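Local coordinates for hypothetical protein yxiM (Bacillus subtilis, PDB 2O14) that is a probable esterase of the GDSL family, joined to a galactose-binding-like domain that carries a manganese ion, at residues V108-N113 with F123-T128; N162-V167 with Q201-A206; G209-G214 with H247-A252. One frame throughout, in Å; residues are numbered along the deposited sequence.

Contact 1: residues V108-N113 with F123-T128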
ATOM      1  N   VAL A 108     -13.009   2.554   2.866  1.00 20.37           N
ATOM      2  CA  VAL A 108     -11.914   2.600   1.892  1.00 19.95           C
ATOM      3  C   VAL A 108     -10.765   1.657   2.237  1.00 21.50           C
ATOM      4  O   VAL A 108     -10.652   1.191   3.372  1.00 23.40           O
ATOM      5  CB  VAL A 108     -11.323   4.026   1.763  1.00 12.89           C
ATOM      6  CG1 VAL A 108     -12.399   5.001   1.314  1.00 13.89           C
ATOM      7  CG2 VAL A 108     -10.728   4.471   3.090  1.00 11.67           C
ATOM      8  N   PHE A 109      -9.913   1.378   1.254  1.00 16.65           N
ATOM      9  CA  PHE A 109      -8.761   0.514   1.484  1.00 18.68           C
ATOM     10  C   PHE A 109      -7.810   1.162   2.487  1.00 18.22           C
ATOM     11  O   PHE A 109      -7.637   2.385   2.483  1.00 18.71           O
ATOM     12  CB  PHE A 109      -8.001   0.277   0.179  1.00 16.11           C
ATOM     13  CG  PHE A 109      -8.665  -0.700  -0.744  1.00 16.05           C
ATOM     14  CD1 PHE A 109      -8.941  -1.996  -0.322  1.00 14.44           C
ATOM     15  CD2 PHE A 109      -8.966  -0.346  -2.053  1.00 17.72           C
ATOM     16  CE1 PHE A 109      -9.505  -2.933  -1.192  1.00 17.50           C
ATOM     17  CE2 PHE A 109      -9.530  -1.274  -2.935  1.00 20.78           C
ATOM     18  CZ  PHE A 109      -9.798  -2.572  -2.501  1.00 17.49           C
ATOM     19  N   GLN A 110      -7.198   0.345   3.340  1.00 17.22           N
ATOM     20  CA  GLN A 110      -6.236   0.835   4.324  1.00 16.47           C
ATOM     21  C   GLN A 110      -4.889   0.136   4.098  1.00 17.16           C
ATOM     22  O   GLN A 110      -3.833   0.765   4.192  1.00 19.61           O
ATOM     23  CB  GLN A 110      -6.723   0.557   5.746  1.00 15.91           C
ATOM     24  CG  GLN A 110      -8.048   1.219   6.136  1.00 16.36           C
ATOM     25  CD  GLN A 110      -7.950   2.727   6.279  1.00 13.70           C
ATOM     26  OE1 GLN A 110      -6.903   3.261   6.641  1.00 15.16           O
ATOM     27  NE2 GLN A 110      -9.053   3.420   6.025  1.00 16.15           N
ATOM     28  N   VAL A 111      -4.926  -1.165   3.813  1.00 14.95           N
ATOM     29  CA  VAL A 111      -3.704  -1.933   3.551  1.00 16.34           C
ATOM     30  C   VAL A 111      -3.920  -2.720   2.258  1.00 17.44           C
ATOM     31  O   VAL A 111      -4.950  -3.373   2.096  1.00 18.53           O
ATOM     32  CB  VAL A 111      -3.376  -2.934   4.697  1.00 17.20           C
ATOM     33  CG1 VAL A 111      -2.010  -3.571   4.450  1.00 15.66           C
ATOM     34  CG2 VAL A 111      -3.380  -2.221   6.048  1.00 17.19           C
ATOM     35  N   ILE A 112      -2.951  -2.670   1.348  1.00 17.45           N
ATOM     36  CA  ILE A 112      -3.101  -3.354   0.070  1.00 16.28           C
ATOM     37  C   ILE A 112      -2.339  -4.663  -0.113  1.00 16.37           C
ATOM     38  O   ILE A 112      -1.127  -4.732   0.092  1.00 16.37           O
ATOM     39  CB  ILE A 112      -2.714  -2.421  -1.115  1.00 16.08           C
ATOM     40  CG1 ILE A 112      -3.593  -1.165  -1.121  1.00 11.88           C
ATOM     41  CG2 ILE A 112      -2.853  -3.176  -2.432  1.00 14.59           C
ATOM     42  CD1 ILE A 112      -5.090  -1.438  -1.299  1.00 14.71           C
ATOM     43  N   ASN A 113      -3.074  -5.695  -0.513  1.00 17.10           N
ATOM     44  CA  ASN A 113      -2.521  -7.013  -0.806  1.00 17.44           C
ATOM     45  C   ASN A 113      -1.518  -7.643   0.155  1.00 18.52           C
ATOM     46  O   ASN A 113      -0.377  -7.915  -0.226  1.00 17.66           O
ATOM     47  CB  ASN A 113      -1.905  -7.006  -2.214  1.00 18.48           C
ATOM     48  CG  ASN A 113      -2.947  -6.829  -3.309  1.00 18.17           C
ATOM     49  OD1 ASN A 113      -2.645  -6.316  -4.382  1.00 20.99           O
ATOM     50  ND2 ASN A 113      -4.177  -7.269  -3.045  1.00 16.45           N
ATOM     51  N   PHE A 123      -1.358   0.225  10.523  1.00 23.98           N
ATOM     52  CA  PHE A 123      -1.695   1.490   9.877  1.00 22.81           C
ATOM     53  C   PHE A 123      -2.390   2.400  10.875  1.00 21.82           C
ATOM     54  O   PHE A 123      -2.946   1.938  11.869  1.00 22.59           O
ATOM     55  CB  PHE A 123      -2.590   1.250   8.656  1.00 19.97           C
ATOM     56  CG  PHE A 123      -3.950   0.709   8.994  1.00 17.33           C
ATOM     57  CD1 PHE A 123      -5.023   1.567   9.186  1.00 18.43           C
ATOM     58  CD2 PHE A 123      -4.155  -0.663   9.113  1.00 18.85           C
ATOM     59  CE1 PHE A 123      -6.290   1.068   9.489  1.00 20.02           C
ATOM     60  CE2 PHE A 123      -5.417  -1.177   9.418  1.00 18.11           C
ATOM     61  CZ  PHE A 123      -6.486  -0.308   9.605  1.00 20.34           C
ATOM     62  N   GLN A 124      -2.345   3.697  10.616  1.00 21.11           N
ATOM     63  CA  GLN A 124      -2.982   4.663  11.498  1.00 21.34           C
ATOM     64  C   GLN A 124      -4.264   5.141  10.844  1.00 21.63           C
ATOM     65  O   GLN A 124      -4.351   5.213   9.619  1.00 21.99           O
ATOM     66  CB  GLN A 124      -2.036   5.828  11.748  1.00 18.33           C
ATOM     67  CG  GLN A 124      -0.758   5.396  12.418  1.00 20.80           C
ATOM     68  CD  GLN A 124       0.199   6.544  12.658  1.00 22.60           C
ATOM     69  OE1 GLN A 124       1.248   6.366  13.278  1.00 25.64           O
ATOM     70  NE2 GLN A 124      -0.152   7.729  12.165  1.00 20.20           N
ATOM     71  N   ILE A 125      -5.262   5.468  11.656  1.00 20.03           N
ATOM     72  CA  ILE A 125      -6.537   5.910  11.115  1.00 19.33           C
ATOM     73  C   ILE A 125      -7.286   6.805  12.093  1.00 19.84           C
ATOM     74  O   ILE A 125      -7.350   6.521  13.290  1.00 18.77           O
ATOM     75  CB  ILE A 125      -7.431   4.685  10.785  1.00 20.37           C
ATOM     76  CG1 ILE A 125      -8.732   5.129  10.113  1.00 17.92           C
ATOM     77  CG2 ILE A 125      -7.759   3.927  12.067  1.00 20.53           C
ATOM     78  CD1 ILE A 125      -9.612   3.969   9.704  1.00 17.58           C
ATOM     79  N   PRO A 126      -7.841   7.920  11.599  1.00 25.71           N
ATOM     80  CA  PRO A 126      -8.575   8.780  12.529  1.00 26.02           C
ATOM     81  C   PRO A 126     -10.001   8.267  12.715  1.00 27.06           C
ATOM     82  O   PRO A 126     -10.634   7.806  11.762  1.00 28.43           O
ATOM     83  CB  PRO A 126      -8.529  10.148  11.848  1.00 23.71           C
ATOM     84  CG  PRO A 126      -8.514   9.798  10.385  1.00 24.19           C
ATOM     85  CD  PRO A 126      -7.554   8.628  10.334  1.00 23.03           C
ATOM     86  N   VAL A 127     -10.490   8.320  13.948  1.00 24.28           N
ATOM     87  CA  VAL A 127     -11.850   7.899  14.256  1.00 23.13           C
ATOM     88  C   VAL A 127     -12.588   9.194  14.596  1.00 23.94           C
ATOM     89  O   VAL A 127     -12.231   9.886  15.552  1.00 25.12           O
ATOM     90  CB  VAL A 127     -11.876   6.939  15.454  1.00 21.10           C
ATOM     91  CG1 VAL A 127     -13.312   6.579  15.800  1.00 20.33           C
ATOM     92  CG2 VAL A 127     -11.082   5.682  15.121  1.00 18.36           C
ATOM     93  N   THR A 128     -13.607   9.522  13.808  1.00 22.00           N
ATOM     94  CA  THR A 128     -14.350  10.757  14.004  1.00 21.95           C
ATOM     95  C   THR A 128     -15.829  10.598  14.340  1.00 23.06           C
ATOM     96  O   THR A 128     -16.443  11.529  14.856  1.00 21.72           O
ATOM     97  CB  THR A 128     -14.237  11.647  12.756  1.00 23.73           C
ATOM     98  OG1 THR A 128     -14.630  10.892  11.602  1.00 24.98           O
ATOM     99  CG2 THR A 128     -12.806  12.130  12.573  1.00 24.32           C
TER
HETATM  100  O   HOH W   1      -5.995   6.023   7.575  1.00 37.78           O
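Strand 108-110 and strand 123-127 run roughly antiparallel, 142° between their directions, but their axes come no nearer than 9.6 Å. Q110 and F123 are the facing pair, their CA atoms 7.2 Å apart, so side chains and a water bridge the gap. This is packing between two sheets of the beta sandwich expected of a galactose-binding-like domain: V108-N113 lies on the outermost strand of the antiparallel sheet, whereas F123-T128 belongs to the mixed sheet, where F123 and I125 make backbone bonds to V91 and Y89. Q110 and V111 both face V103, a classic beta bulge, and V111 as well as Q110 makes contact with the mixed sheet. The aliphatic part of Q110 covers one face of the F123 ring in a CH-pi contact, CB standing 3.9 Å from the ring centroid and 13° off its normal. F123 CG is set between the backbone N and the carbonyl carbon, which carries the ring toward Q110 and V111. V111 CG2 approaches the same ring obliquely, 3.5 Å from F123 CD2. Farther along Q110, the chain bends, its amide plane lies 30° from the ring plane, and NE2 is 3.8 Å from I125 CD1. The buried amide has partners at both ends: NE2 donates to A105 O and to Y227 OH, and OE1 takes a weak bond from R203 NH2. A single water completes the bridge between the segments, donating to Q110 OE1 at 3.1 Å and to Q124 O at 2.7 Å.

Contact 2: residues N162-V167 with Q201-A206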
ATOM      1  N   ASN A 162      -1.264  11.904  10.852  1.00 26.45           N
ATOM      2  CA  ASN A 162       0.080  12.461  10.948  1.00 26.79           C
ATOM      3  C   ASN A 162       0.557  12.714   9.520  1.00 27.11           C
ATOM      4  O   ASN A 162      -0.055  12.235   8.563  1.00 26.98           O
ATOM      5  CB  ASN A 162       1.037  11.479  11.632  1.00 24.61           C
ATOM      6  CG  ASN A 162       0.827  11.403  13.132  1.00 26.58           C
ATOM      7  OD1 ASN A 162       0.777  12.427  13.814  1.00 27.40           O
ATOM      8  ND2 ASN A 162       0.714  10.189  13.657  1.00 23.88           N
ATOM      9  N   ARG A 163       1.641  13.468   9.373  1.00 26.17           N
ATOM     10  CA  ARG A 163       2.178  13.753   8.048  1.00 25.55           C
ATOM     11  C   ARG A 163       2.477  12.410   7.382  1.00 24.71           C
ATOM     12  O   ARG A 163       3.091  11.532   7.992  1.00 21.89           O
ATOM     13  CB  ARG A 163       3.445  14.583   8.173  1.00 28.52           C
ATOM     14  CG  ARG A 163       3.809  15.324   6.914  1.00 32.00           C
ATOM     15  CD  ARG A 163       4.950  16.275   7.183  1.00 32.17           C
ATOM     16  NE  ARG A 163       5.300  17.047   6.001  1.00 34.37           N
ATOM     17  CZ  ARG A 163       6.281  17.941   5.971  1.00 35.62           C
ATOM     18  NH1 ARG A 163       7.000  18.166   7.066  1.00 36.71           N
ATOM     19  NH2 ARG A 163       6.550  18.597   4.851  1.00 35.50           N
ATOM     20  N   THR A 164       2.049  12.245   6.136  1.00 23.70           N
ATOM     21  CA  THR A 164       2.246  10.968   5.465  1.00 24.95           C
ATOM     22  C   THR A 164       2.621  11.039   3.995  1.00 24.99           C
ATOM     23  O   THR A 164       2.245  11.968   3.288  1.00 24.74           O
ATOM     24  CB  THR A 164       0.960  10.118   5.544  1.00 27.24           C
ATOM     25  OG1 THR A 164       0.478  10.094   6.895  1.00 25.84           O
ATOM     26  CG2 THR A 164       1.230   8.692   5.070  1.00 28.96           C
ATOM     27  N   ILE A 165       3.363  10.029   3.551  1.00 25.37           N
ATOM     28  CA  ILE A 165       3.751   9.900   2.154  1.00 25.22           C
ATOM     29  C   ILE A 165       2.855   8.784   1.617  1.00 26.13           C
ATOM     30  O   ILE A 165       3.001   7.629   2.023  1.00 26.09           O
ATOM     31  CB  ILE A 165       5.206   9.422   1.984  1.00 28.96           C
ATOM     32  CG1 ILE A 165       6.178  10.400   2.643  1.00 28.29           C
ATOM     33  CG2 ILE A 165       5.527   9.278   0.494  1.00 27.33           C
ATOM     34  CD1 ILE A 165       6.206  11.747   1.988  1.00 33.01           C
ATOM     35  N   TYR A 166       1.921   9.119   0.731  1.00 24.31           N
ATOM     36  CA  TYR A 166       1.038   8.105   0.155  1.00 23.38           C
ATOM     37  C   TYR A 166       1.669   7.654  -1.155  1.00 23.17           C
ATOM     38  O   TYR A 166       1.899   8.469  -2.054  1.00 22.48           O
ATOM     39  CB  TYR A 166      -0.352   8.690  -0.099  1.00 23.11           C
ATOM     40  CG  TYR A 166      -1.085   9.052   1.170  1.00 26.19           C
ATOM     41  CD1 TYR A 166      -1.836   8.102   1.860  1.00 25.59           C
ATOM     42  CD2 TYR A 166      -0.992  10.334   1.707  1.00 24.53           C
ATOM     43  CE1 TYR A 166      -2.481   8.420   3.053  1.00 25.85           C
ATOM     44  CE2 TYR A 166      -1.629  10.661   2.900  1.00 26.27           C
ATOM     45  CZ  TYR A 166      -2.369   9.702   3.567  1.00 25.38           C
ATOM     46  OH  TYR A 166      -2.988  10.027   4.749  1.00 24.65           O
ATOM     47  N   VAL A 167       1.952   6.361  -1.267  1.00 21.02           N
ATOM     48  CA  VAL A 167       2.588   5.838  -2.470  1.00 19.88           C
ATOM     49  C   VAL A 167       1.658   5.085  -3.414  1.00 20.66           C
ATOM     50  O   VAL A 167       0.909   4.197  -2.998  1.00 21.64           O
ATOM     51  CB  VAL A 167       3.763   4.897  -2.112  1.00 22.02           C
ATOM     52  CG1 VAL A 167       4.550   4.544  -3.368  1.00 23.20           C
ATOM     53  CG2 VAL A 167       4.669   5.555  -1.085  1.00 22.82           C
ATOM     54  N   GLN A 201       4.845   9.325   7.690  1.00 31.12           N
ATOM     55  CA  GLN A 201       4.302   7.984   7.809  1.00 29.66           C
ATOM     56  C   GLN A 201       4.348   7.580   6.340  1.00 28.74           C
ATOM     57  O   GLN A 201       4.225   8.431   5.459  1.00 28.59           O
ATOM     58  CB  GLN A 201       2.840   8.001   8.273  1.00 32.22           C
ATOM     59  CG  GLN A 201       2.633   8.052   9.778  1.00 32.85           C
ATOM     60  CD  GLN A 201       3.352   6.927  10.495  1.00 36.13           C
ATOM     61  OE1 GLN A 201       4.519   7.062  10.864  1.00 38.33           O
ATOM     62  NE2 GLN A 201       2.665   5.801  10.681  1.00 34.37           N
ATOM     63  N   VAL A 202       4.542   6.302   6.064  1.00 29.04           N
ATOM     64  CA  VAL A 202       4.567   5.855   4.684  1.00 28.03           C
ATOM     65  C   VAL A 202       3.445   4.851   4.460  1.00 26.73           C
ATOM     66  O   VAL A 202       3.404   3.810   5.108  1.00 27.97           O
ATOM     67  CB  VAL A 202       5.915   5.181   4.325  1.00 28.40           C
ATOM     68  CG1 VAL A 202       5.888   4.713   2.883  1.00 28.09           C
ATOM     69  CG2 VAL A 202       7.063   6.153   4.541  1.00 28.84           C
ATOM     70  N   ARG A 203       2.521   5.174   3.563  1.00 23.24           N
ATOM     71  CA  ARG A 203       1.430   4.259   3.255  1.00 22.55           C
ATOM     72  C   ARG A 203       1.564   3.864   1.787  1.00 20.12           C
ATOM     73  O   ARG A 203       1.184   4.614   0.890  1.00 19.54           O
ATOM     74  CB  ARG A 203       0.072   4.920   3.520  1.00 28.63           C
ATOM     75  CG  ARG A 203      -0.187   5.253   4.990  1.00 32.43           C
ATOM     76  CD  ARG A 203      -1.536   5.947   5.167  1.00 34.60           C
ATOM     77  NE  ARG A 203      -2.655   5.050   4.886  1.00 37.45           N
ATOM     78  CZ  ARG A 203      -3.274   4.311   5.800  1.00 37.19           C
ATOM     79  NH1 ARG A 203      -2.893   4.362   7.068  1.00 38.63           N
ATOM     80  NH2 ARG A 203      -4.266   3.506   5.441  1.00 38.84           N
ATOM     81  N   ASN A 204       2.122   2.679   1.558  1.00 17.36           N
ATOM     82  CA  ASN A 204       2.344   2.160   0.214  1.00 17.16           C
ATOM     83  C   ASN A 204       1.083   1.492  -0.321  1.00 16.63           C
ATOM     84  O   ASN A 204       0.828   0.316  -0.049  1.00 16.42           O
ATOM     85  CB  ASN A 204       3.495   1.153   0.239  1.00 19.01           C
ATOM     86  CG  ASN A 204       3.954   0.762  -1.145  1.00 19.23           C
ATOM     87  OD1 ASN A 204       3.347   1.147  -2.137  1.00 21.80           O
ATOM     88  ND2 ASN A 204       5.034  -0.005  -1.219  1.00 20.06           N
HETATM   89  N   MSE A 205       0.315   2.245  -1.105  1.00 19.14           N
HETATM   90  CA  MSE A 205      -0.945   1.757  -1.671  1.00 19.77           C
HETATM   91  C   MSE A 205      -0.818   1.147  -3.062  1.00 18.38           C
HETATM   92  O   MSE A 205      -1.820   0.813  -3.688  1.00 18.70           O
HETATM   93  CB  MSE A 205      -1.973   2.894  -1.715  1.00 21.98           C
HETATM   94  CG  MSE A 205      -2.168   3.618  -0.389  1.00 27.82           C
HETATM   95 SE   MSE A 205      -2.533   2.413   1.114  1.00 41.04          SE
HETATM   96  CE  MSE A 205      -4.426   2.081   0.789  1.00 30.23           C
ATOM     97  N   ALA A 206       0.411   1.001  -3.545  1.00 18.92           N
ATOM     98  CA  ALA A 206       0.653   0.434  -4.866  1.00 17.08           C
ATOM     99  C   ALA A 206       0.185  -1.016  -4.896  1.00 17.48           C
ATOM    100  O   ALA A 206       0.064  -1.656  -3.850  1.00 14.73           O
ATOM    101  CB  ALA A 206       2.140   0.512  -5.198  1.00 15.30           C
TER
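Side-by-side parallel pairing joins T164-V167 to Q201-N204, the edge strand of the five-stranded parallel sheet in the SGNH-hydrolase alpha/beta/alpha fold. The two strands are linked by a beta-alpha-beta connection through helix 187-190, and they run 13° apart. Backbone bonds alternate from strand to strand: I165 N reaches Q201 O at 2.6 Å, R203 N donates to I165 O, and V167 N to R203 O. Q201 N to R163 O and M205 N to V167 O extend the pairing at both ends. On the face bearing T164, Y166, Q201 and R203, the tyrosine ring and the arginine chain lie side by side and point the same way, R203 CD 3.4 Å from Y166 CE1. T164 CG2 sits over the centre of the Y166 ring and 3.7 Å from R203 CG. On the face bearing I165 and V202, V167 CG2 meets V202 CG1 at 4.2 Å. N204 ends the strand in an Asx turn: with CG anti to the backbone N (chi1 -169°), N204 OD1 accepts from A206 N at 3.3 Å while ND2 donates to V173 O and N175 OD1. Both ends of the N204 amide are thus bonded, which should fix its rotation and the turn that follows the strand.

Contact 3: residues G209-G214 with H247-A252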
ATOM      1  N   GLY A 209       0.705  -5.180 -10.980  1.00 22.81           N
ATOM      2  CA  GLY A 209       0.036  -5.122 -12.271  1.00 22.96           C
ATOM      3  C   GLY A 209      -0.913  -3.958 -12.500  1.00 23.67           C
ATOM      4  O   GLY A 209      -1.668  -3.964 -13.471  1.00 24.84           O
ATOM      5  N   GLN A 210      -0.864  -2.947 -11.637  1.00 23.19           N
ATOM      6  CA  GLN A 210      -1.764  -1.805 -11.771  1.00 21.07           C
ATOM      7  C   GLN A 210      -1.346  -0.777 -12.822  1.00 20.15           C
ATOM      8  O   GLN A 210      -0.159  -0.596 -13.113  1.00 19.75           O
ATOM      9  CB  GLN A 210      -1.938  -1.105 -10.419  1.00 19.05           C
ATOM     10  CG  GLN A 210      -3.078  -0.085 -10.399  1.00 15.25           C
ATOM     11  CD  GLN A 210      -4.417  -0.709 -10.746  1.00 17.03           C
ATOM     12  OE1 GLN A 210      -5.251  -0.980  -9.869  1.00 16.29           O
ATOM     13  NE2 GLN A 210      -4.624  -0.965 -12.030  1.00 14.52           N
ATOM     14  N   ILE A 211      -2.352  -0.121 -13.391  1.00 19.79           N
ATOM     15  CA  ILE A 211      -2.172   0.915 -14.402  1.00 18.81           C
ATOM     16  C   ILE A 211      -2.847   2.171 -13.846  1.00 19.62           C
ATOM     17  O   ILE A 211      -3.509   2.110 -12.810  1.00 19.07           O
ATOM     18  CB  ILE A 211      -2.857   0.516 -15.734  1.00 15.45           C
ATOM     19  CG1 ILE A 211      -4.340   0.228 -15.487  1.00 15.81           C
ATOM     20  CG2 ILE A 211      -2.180  -0.730 -16.331  1.00  9.19           C
ATOM     21  CD1 ILE A 211      -5.126  -0.096 -16.754  1.00 17.47           C
ATOM     22  N   ALA A 212      -2.694   3.299 -14.531  1.00 17.32           N
ATOM     23  CA  ALA A 212      -3.291   4.553 -14.079  1.00 17.99           C
ATOM     24  C   ALA A 212      -4.817   4.505 -13.964  1.00 17.75           C
ATOM     25  O   ALA A 212      -5.385   4.941 -12.960  1.00 16.69           O
ATOM     26  CB  ALA A 212      -2.884   5.695 -15.021  1.00 14.94           C
ATOM     27  N   ARG A 213      -5.479   3.989 -14.997  1.00 20.60           N
ATOM     28  CA  ARG A 213      -6.940   3.919 -15.000  1.00 22.32           C
ATOM     29  C   ARG A 213      -7.446   3.151 -13.781  1.00 21.63           C
ATOM     30  O   ARG A 213      -8.338   3.620 -13.075  1.00 23.45           O
ATOM     31  CB  ARG A 213      -7.439   3.241 -16.280  1.00 19.00           C
ATOM     32  CG  ARG A 213      -8.937   3.367 -16.517  1.00 19.89           C
ATOM     33  CD  ARG A 213      -9.398   2.366 -17.557  1.00 18.67           C
ATOM     34  NE  ARG A 213      -8.790   2.573 -18.870  1.00 20.79           N
ATOM     35  CZ  ARG A 213      -8.258   1.599 -19.606  1.00 21.03           C
ATOM     36  NH1 ARG A 213      -7.740   1.867 -20.798  1.00 18.63           N
ATOM     37  NH2 ARG A 213      -8.217   0.357 -19.138  1.00 18.93           N
ATOM     38  N   GLY A 214      -6.870   1.976 -13.544  1.00 16.38           N
ATOM     39  CA  GLY A 214      -7.273   1.159 -12.411  1.00 17.16           C
ATOM     40  C   GLY A 214      -7.009   1.809 -11.061  1.00 16.07           C
ATOM     41  O   GLY A 214      -7.858   1.778 -10.175  1.00 17.05           O
ATOM     42  N   HIS A 247      -4.641  -3.669 -21.968  1.00 20.96           N
ATOM     43  CA  HIS A 247      -5.398  -2.678 -21.204  1.00 22.05           C
ATOM     44  C   HIS A 247      -6.000  -1.630 -22.130  1.00 21.58           C
ATOM     45  O   HIS A 247      -6.876  -0.863 -21.730  1.00 22.20           O
ATOM     46  CB  HIS A 247      -4.497  -1.976 -20.178  1.00 25.36           C
ATOM     47  CG  HIS A 247      -3.834  -2.908 -19.213  1.00 29.15           C
ATOM     48  ND1 HIS A 247      -4.544  -3.729 -18.361  1.00 30.13           N
ATOM     49  CD2 HIS A 247      -2.526  -3.154 -18.966  1.00 30.41           C
ATOM     50  CE1 HIS A 247      -3.701  -4.438 -17.633  1.00 29.09           C
ATOM     51  NE2 HIS A 247      -2.470  -4.108 -17.980  1.00 30.71           N
ATOM     52  N   LYS A 248      -5.516  -1.596 -23.368  1.00 21.64           N
ATOM     53  CA  LYS A 248      -5.995  -0.642 -24.359  1.00 21.33           C
ATOM     54  C   LYS A 248      -5.989   0.772 -23.785  1.00 19.90           C
ATOM     55  O   LYS A 248      -6.959   1.512 -23.912  1.00 17.05           O
ATOM     56  CB  LYS A 248      -7.403  -1.038 -24.820  1.00 30.46           C
ATOM     57  CG  LYS A 248      -7.461  -2.468 -25.362  1.00 34.06           C
ATOM     58  CD  LYS A 248      -8.883  -2.939 -25.632  1.00 37.41           C
ATOM     59  CE  LYS A 248      -9.440  -2.348 -26.911  1.00 41.44           C
ATOM     60  NZ  LYS A 248      -8.634  -2.754 -28.099  1.00 45.96           N
ATOM     61  N   GLU A 249      -4.885   1.130 -23.135  1.00 22.93           N
ATOM     62  CA  GLU A 249      -4.741   2.456 -22.546  1.00 23.32           C
ATOM     63  C   GLU A 249      -3.617   3.192 -23.260  1.00 23.89           C
ATOM     64  O   GLU A 249      -2.442   3.009 -22.937  1.00 22.13           O
ATOM     65  CB  GLU A 249      -4.425   2.352 -21.051  1.00 22.95           C
ATOM     66  CG  GLU A 249      -4.193   3.704 -20.393  1.00 26.26           C
ATOM     67  CD  GLU A 249      -3.646   3.593 -18.982  1.00 26.48           C
ATOM     68  OE1 GLU A 249      -4.445   3.478 -18.027  1.00 27.73           O
ATOM     69  OE2 GLU A 249      -2.410   3.609 -18.832  1.00 24.55           O
ATOM     70  N   SER A 250      -3.985   4.019 -24.237  1.00 27.34           N
ATOM     71  CA  SER A 250      -3.014   4.771 -25.021  1.00 28.80           C
ATOM     72  C   SER A 250      -2.220   5.712 -24.136  1.00 29.66           C
ATOM     73  O   SER A 250      -2.595   5.969 -22.987  1.00 28.08           O
ATOM     74  CB  SER A 250      -3.718   5.593 -26.102  1.00 29.45           C
ATOM     75  OG  SER A 250      -4.390   6.705 -25.529  1.00 30.97           O
ATOM     76  N   GLU A 251      -1.120   6.230 -24.673  1.00 26.71           N
ATOM     77  CA  GLU A 251      -0.300   7.157 -23.914  1.00 27.81           C
ATOM     78  C   GLU A 251      -1.153   8.385 -23.624  1.00 26.16           C
ATOM     79  O   GLU A 251      -1.053   8.992 -22.561  1.00 24.74           O
ATOM     80  CB  GLU A 251       0.949   7.555 -24.709  1.00 35.04           C
ATOM     81  CG  GLU A 251       1.981   8.288 -23.861  1.00 36.97           C
ATOM     82  CD  GLU A 251       3.306   8.484 -24.571  1.00 39.31           C
ATOM     83  OE1 GLU A 251       3.637   7.670 -25.462  1.00 40.48           O
ATOM     84  OE2 GLU A 251       4.026   9.442 -24.219  1.00 38.68           O
ATOM     85  N   ALA A 252      -2.005   8.736 -24.579  1.00 30.27           N
ATOM     86  CA  ALA A 252      -2.887   9.883 -24.416  1.00 30.48           C
ATOM     87  C   ALA A 252      -3.829   9.663 -23.231  1.00 29.17           C
ATOM     88  O   ALA A 252      -3.982  10.546 -22.385  1.00 28.96           O
ATOM     89  CB  ALA A 252      -3.689  10.112 -25.692  1.00 33.57           C
TER
HETATM   90  O   HOH W   2      -1.389  -5.621 -15.793  1.00 29.97           O
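R213 reaches across from the first turn of helix 212-217 to the backbone of H247 and the side chain of E249. R213 CB lies 3.5 Å from E249 OE1. The chain then bends at chi3 (-62°), bringing NE to a salt bridge with E253 OE2 of helix 251-266. Beyond it, R213 CZ stands 3.5 Å from H247 O, and the guanidinium grips that single oxygen end-on: NH1 donates at 3.0 Å and NH2 at 3.2 Å, the oxygen lying in the guanidinium plane. NH2 uses a lone pair of the carbonyl, whereas NH1 comes in tilted from the carbonyl plane. R213 NH1 also lies 3.4 Å from E249 CB; the two side chains slide past each other in opposite directions, their flat groups 79° apart. An alanine at R213 would probably leave H247 O without both guanidinium donors and the E253 carboxylate without its charged mate. The backbone N of R213 donates to E249 OE1 at 3.2 Å, placing this carboxylate at the N-terminal end of the helix whose N-cap position is I211. I211 also covers the H247 ring: CG2 makes a CH-pi contact 3.8 Å from the ring centroid and 20° off the normal. At the imidazole edge a water joins H247 NE2 to G209 O, and G209 N in turn makes a weak bond to S171 OG, consistent with a glycine of the oxyanion hole as in SGNH hydrolases. A negative charge on E249 would probably be favoured by the helix end and by the nearby arginine, and opposed by D242, whose OD2 is close to E249 OE2.

Overall arrangement
Contacts 1 and 2 touch although they belong to different domains: their centres are 11 Å apart, and R203 reaches both Q110 OE1 and Q124 O, its NH1 lying 3.1 Å from the latter. R203 of the edge strand thus spans the seam between sandwich and hydrolase. Contact 3 follows in the chain, strand 201-204 leading into helix 212-217, yet its centre is about 23 Å from that of contact 2 and 26 Å from that of contact 1. Contacts 2 and 3 approach the probable catalytic residues: the side chains of A206 and I211 lie about 8 and 10 Å from that of S171. Contact 1 lies away from these and from the manganese site.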